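Local coordinates for hypothetical protein Atu2648 (Agrobacterium tumefaciens str. C58, PDB 1ZCE), which is of unknown function but is built mainly as an EVE domain, akin to ASCH and PUA domains, and so may bind a modified nucleic acid, at residues 8-11 with 12-15. Numbering follows the deposited sequence.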
loop_
_atom_site.group_PDB
_atom_site.type_symbol
_atom_site.label_atom_id
_atom_site.label_comp_id
_atom_site.label_asym_id
_atom_site.label_seq_id
_atom_site.Cartn_x
_atom_site.Cartn_y
_atom_site.Cartn_z
ATOM N N LYS A 8 3.547 2.983 -1.495
ATOM C CA LYS A 8 3.893 3.866 -2.599
ATOM C C LYS A 8 4.802 3.101 -3.560
ATOM O O LYS A 8 5.721 2.395 -3.135
ATOM C CB LYS A 8 4.630 5.107 -2.095
ATOM C CG LYS A 8 3.803 6.037 -1.230
ATOM C CD LYS A 8 4.549 7.345 -1.000
ATOM C CE LYS A 8 3.692 8.365 -0.272
ATOM N NZ LYS A 8 4.399 9.672 -0.122
ATOM N N SER A 9 4.546 3.238 -4.855
ATOM C CA SER A 9 5.359 2.569 -5.863
ATOM C C SER A 9 5.450 3.489 -7.077
ATOM O O SER A 9 4.433 3.985 -7.559
ATOM C CB SER A 9 4.717 1.237 -6.254
ATOM O OG SER A 9 5.591 0.443 -7.044
ATOM N N GLU A 10 6.663 3.738 -7.557
ATOM C CA GLU A 10 6.850 4.594 -8.725
ATOM C C GLU A 10 6.584 3.732 -9.947
ATOM O O GLU A 10 7.292 2.758 -10.184
ATOM C CB GLU A 10 8.271 5.145 -8.753
ATOM C CG GLU A 10 8.603 5.977 -7.534
ATOM C CD GLU A 10 9.992 6.574 -7.587
ATOM O OE1 GLU A 10 10.361 7.278 -6.625
ATOM O OE2 GLU A 10 10.709 6.341 -8.583
ATOM N N PRO A 11 5.571 4.090 -10.752
ATOM C CA PRO A 11 5.232 3.306 -11.944
ATOM C C PRO A 11 6.357 3.022 -12.933
ATOM O O PRO A 11 6.332 2.003 -13.621
ATOM C CB PRO A 11 4.070 4.086 -12.557
ATOM C CG PRO A 11 4.326 5.491 -12.123
ATOM C CD PRO A 11 4.779 5.332 -10.693
ATOM N N PHE A 12 7.342 3.911 -12.995
ATOM C CA PHE A 12 8.474 3.729 -13.896
ATOM C C PHE A 12 9.294 2.519 -13.443
ATOM O O PHE A 12 9.885 1.807 -14.259
ATOM C CB PHE A 12 9.335 4.996 -13.897
ATOM C CG PHE A 12 10.440 4.983 -14.913
ATOM C CD1 PHE A 12 11.629 4.307 -14.664
ATOM C CD2 PHE A 12 10.285 5.642 -16.129
ATOM C CE1 PHE A 12 12.651 4.290 -15.610
ATOM C CE2 PHE A 12 11.299 5.630 -17.082
ATOM C CZ PHE A 12 12.483 4.952 -16.822
ATOM N N LYS A 13 9.306 2.281 -12.135
ATOM C CA LYS A 13 10.049 1.166 -11.558
ATOM C C LYS A 13 9.177 -0.070 -11.373
ATOM O O LYS A 13 9.532 -1.163 -11.811
ATOM C CB LYS A 13 10.639 1.576 -10.207
ATOM C CG LYS A 13 11.764 2.593 -10.299
ATOM C CD LYS A 13 12.262 2.997 -8.921
ATOM C CE LYS A 13 13.548 3.805 -9.021
ATOM N NZ LYS A 13 13.399 4.977 -9.923
ATOM N N TRP A 14 8.042 0.110 -10.710
ATOM C CA TRP A 14 7.126 -0.991 -10.453
ATOM C C TRP A 14 5.694 -0.475 -10.518
ATOM O O TRP A 14 5.205 0.171 -9.588
ATOM C CB TRP A 14 7.417 -1.595 -9.078
ATOM C CG TRP A 14 6.656 -2.851 -8.829
ATOM C CD1 TRP A 14 5.611 -3.023 -7.969
ATOM C CD2 TRP A 14 6.861 -4.117 -9.470
ATOM N NE1 TRP A 14 5.152 -4.314 -8.033
ATOM C CE2 TRP A 14 5.902 -5.010 -8.947
ATOM C CE3 TRP A 14 7.763 -4.582 -10.437
ATOM C CZ2 TRP A 14 5.817 -6.348 -9.360
ATOM C CZ3 TRP A 14 7.681 -5.910 -10.846
ATOM C CH2 TRP A 14 6.714 -6.776 -10.307
ATOM N N SER A 15 5.026 -0.768 -11.627
ATOM C CA SER A 15 3.662 -0.307 -11.840
ATOM C C SER A 15 2.610 -1.298 -11.374
ATOM O O SER A 15 2.890 -2.476 -11.137
ATOM C CB SER A 15 3.429 -0.031 -13.322
ATOM O OG SER A 15 3.428 -1.252 -14.039
#
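Just past strand 4-9 the chain doubles back through P11 and F12, and the carbonyl oxygen of E10 takes two backbone bonds from beyond the bend. W14 N lies 2.8 Å from E10 O in a nearly straight bond (N-H...O 167°). K13 N, also 2.8 Å from E10 O, sits above the carbonyl plane in a more bent bond. A third bond ties the turn to the strand end, S9 OG donating to W14 O at 2.6 Å. The buried S9 hydroxyl reaches it because OG stands opposite its own backbone N (chi1 -169°). S9 OG also lies at the edge of the W14 indole, in its plane, 3.6 Å from W14 CD1. The K13 bond closes a type I beta-turn and the W14 bond an overlapping alpha-turn, here joining strand 4-9 of the EVE domain's mixed sheet to helix 16-22. S15 is the N-cap of that helix, its OG bonded to M18 N, and W14 NE1 hydrogen-bonds OE1 of Q19 in the same helix. The side chains of E10 and exposed K13 lie side by side, pointing the same way. The lysine is bent at its last torsion (chi4 54°), which turns K13 NZ toward E10 OE2 in a weak salt bridge of 3.3 Å.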